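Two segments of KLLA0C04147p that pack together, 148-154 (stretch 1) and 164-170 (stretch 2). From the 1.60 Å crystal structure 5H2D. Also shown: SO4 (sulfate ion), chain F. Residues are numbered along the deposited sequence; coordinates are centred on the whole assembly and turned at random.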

# COMPACT_ATOMS: atom_id res chain seq x y z
N HIS A 148 13.97 13.23 -4.35
CA HIS A 148 15.11 13.15 -3.44
C HIS A 148 14.69 13.69 -2.08
O HIS A 148 14.71 14.89 -1.87
CB HIS A 148 16.30 13.96 -3.98
CG HIS A 148 16.88 13.42 -5.25
ND1 HIS A 148 17.30 12.12 -5.38
CD2 HIS A 148 17.12 14.02 -6.44
CE1 HIS A 148 17.77 11.93 -6.60
NE2 HIS A 148 17.68 13.07 -7.26
N PRO A 149 14.29 12.81 -1.15
CA PRO A 149 14.16 11.36 -1.28
C PRO A 149 12.83 11.00 -1.91
O PRO A 149 11.96 11.87 -2.04
CB PRO A 149 14.22 10.89 0.17
CG PRO A 149 13.57 12.00 0.92
CD PRO A 149 13.94 13.27 0.20
N PRO A 150 12.68 9.75 -2.32
CA PRO A 150 11.40 9.31 -2.92
C PRO A 150 10.30 9.25 -1.87
O PRO A 150 10.42 8.54 -0.86
CB PRO A 150 11.73 7.93 -3.49
CG PRO A 150 12.90 7.44 -2.64
CD PRO A 150 13.70 8.69 -2.33
N ILE A 151 9.23 10.01 -2.09
CA ILE A 151 8.08 10.01 -1.20
C ILE A 151 6.80 10.03 -2.02
O ILE A 151 6.68 10.82 -2.96
CB ILE A 151 8.09 11.22 -0.24
CG1 ILE A 151 9.39 11.24 0.55
CG2 ILE A 151 6.89 11.14 0.69
CD1 ILE A 151 9.50 12.45 1.50
N SER A 152 5.84 9.18 -1.65
CA SER A 152 4.51 9.13 -2.24
C SER A 152 3.50 9.56 -1.18
O SER A 152 3.63 9.20 -0.01
CB SER A 152 4.17 7.70 -2.72
OG SER A 152 5.29 7.08 -3.35
N ALA A 153 2.50 10.34 -1.59
CA ALA A 153 1.37 10.67 -0.72
C ALA A 153 0.14 9.97 -1.26
O ALA A 153 -0.08 9.96 -2.47
CB ALA A 153 1.12 12.18 -0.69
N THR A 154 -0.69 9.42 -0.37
CA THR A 154 -1.90 8.72 -0.81
C THR A 154 -3.15 9.34 -0.21
O THR A 154 -3.11 10.06 0.79
CB THR A 154 -1.89 7.23 -0.43
OG1 THR A 154 -2.21 7.11 0.96
CG2 THR A 154 -0.54 6.58 -0.72
N PHE A 164 -5.23 7.20 4.36
CA PHE A 164 -4.23 8.01 3.68
C PHE A 164 -2.93 8.00 4.47
O PHE A 164 -2.91 7.71 5.66
CB PHE A 164 -4.73 9.45 3.45
CG PHE A 164 -4.97 10.26 4.72
CD1 PHE A 164 -3.93 10.97 5.31
CD2 PHE A 164 -6.24 10.35 5.27
CE1 PHE A 164 -4.16 11.74 6.47
CE2 PHE A 164 -6.47 11.12 6.42
CZ PHE A 164 -5.43 11.80 7.00
N GLY A 165 -1.85 8.31 3.77
CA GLY A 165 -0.58 8.40 4.48
C GLY A 165 0.56 8.67 3.54
O GLY A 165 0.37 8.92 2.34
N GLU A 166 1.76 8.67 4.11
CA GLU A 166 2.98 8.99 3.40
C GLU A 166 3.82 7.73 3.26
O GLU A 166 4.12 7.07 4.25
CB GLU A 166 3.79 10.05 4.17
CG GLU A 166 5.12 10.43 3.53
CD GLU A 166 5.92 11.39 4.40
OE1 GLU A 166 6.25 12.49 3.93
OE2 GLU A 166 6.23 11.03 5.56
N SER A 167 4.20 7.40 2.02
CA SER A 167 5.13 6.32 1.77
C SER A 167 6.53 6.90 1.63
O SER A 167 6.84 7.59 0.64
CB SER A 167 4.75 5.54 0.52
OG SER A 167 5.68 4.50 0.31
N PHE A 168 7.38 6.64 2.62
CA PHE A 168 8.74 7.15 2.68
C PHE A 168 9.59 5.93 3.02
O PHE A 168 9.73 5.59 4.20
CB PHE A 168 8.83 8.26 3.74
CG PHE A 168 10.16 8.96 3.81
CD1 PHE A 168 11.29 8.46 3.17
CD2 PHE A 168 10.29 10.13 4.55
CE1 PHE A 168 12.51 9.11 3.27
CE2 PHE A 168 11.50 10.79 4.64
CZ PHE A 168 12.61 10.27 4.01
N VAL A 169 10.08 5.24 1.99
CA VAL A 169 10.82 3.99 2.17
C VAL A 169 12.30 4.32 2.20
O VAL A 169 12.85 4.85 1.22
CB VAL A 169 10.48 2.98 1.07
CG1 VAL A 169 11.27 1.70 1.28
CG2 VAL A 169 8.98 2.69 1.03
N ASP A 170 12.95 3.99 3.31
CA ASP A 170 14.38 4.20 3.52
C ASP A 170 15.05 2.84 3.49
O ASP A 170 14.77 2.00 4.35
CB ASP A 170 14.60 4.91 4.85
CG ASP A 170 15.91 5.66 4.92
OD1 ASP A 170 16.41 6.13 3.87
OD2 ASP A 170 16.42 5.81 6.05
S SO4 F . 18.62 12.05 -10.33
O1 SO4 F . 19.15 11.85 -11.68
O2 SO4 F . 17.20 11.71 -10.30
O3 SO4 F . 19.30 11.14 -9.41
O4 SO4 F . 18.83 13.43 -9.92
O HOH W 1 9.63 5.88 -0.78
O HOH W 2 12.71 7.41 0.45
O HOH W 3 7.12 5.45 -1.99

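The two segments run as neighbouring antiparallel strands, their axes 4.7 Å apart at closest approach and their directions 167° from one another, so backbone pairing sets the framework and side chains fill in on both faces of the sheet.

Phe164 opens stretch 2 with little ring engagement. Its CB lies 3.2 Å from Thr154 O, but the end of the side chain leads away, leaving the contact mainly to the atoms near the main chain.

Gly165 does its work through its peptide groups. Thr154 N donates to Gly165 O at 3.0 Å, and Gly165 N makes a weak bond to Thr154 OG1, 3.1 Å long and bent to 134°. Thr154 has chi1 in the p well, while the glycine puts no side chain on the face that Thr154 shares.

Glu166 stands opposite Ala153 in a non-hydrogen-bonded pair, on the face that also carries Ile151 and Phe168. Ala153 is small, and stretch 2 covers little of it. The glutamate is extended, with chi1 and chi2 both t; Glu166 CG comes 3.4 Å from Ile151 CG2, and the carboxylate passes close to the same methyl, Glu166 OE1 lying 3.6 Å from Ile151 CG2; OE1 is hydrogen-bonded elsewhere in the structure. Glu166 CA also directs its hydrogen at Ser152 O, 3.5 Å away.

Ser167 is the centre of the register. It pairs with Ser152 through two nearly straight bonds, Ser152 N to Ser167 O at 3.0 Å and Ser167 N to Ser152 O at 2.8 Å. Ser167 O additionally receives a CA-H contact from Ile151 CA at 3.3 Å. The two side chains share a face, CB to CB 3.9 Å, and a water joins their hydroxyls, 2.8 Å from Ser152 OG and 2.9 Å from Ser167 OG.

Phe168 brings the aromatic contact. Ile151 CD1 sits over one face of its ring, 4.2 Å from the centroid and 21° off the normal, a CH-pi arrangement in which a methyl meets the pi cloud. Farther out on the ring, Phe168 CZ touches Pro149 CG at 3.7 Å, so a proline that follows a cis peptide bond extends the apolar patch beyond the strand.

At Val169 direct pairing gives way to water. One water accepts from Val169 N at 2.9 Å and donates to Pro150 O at 2.8 Å, bridging Pro150 O and Val169 N, which at 4.4 Å are too far apart to bond directly. Asp170 lies beyond the contact.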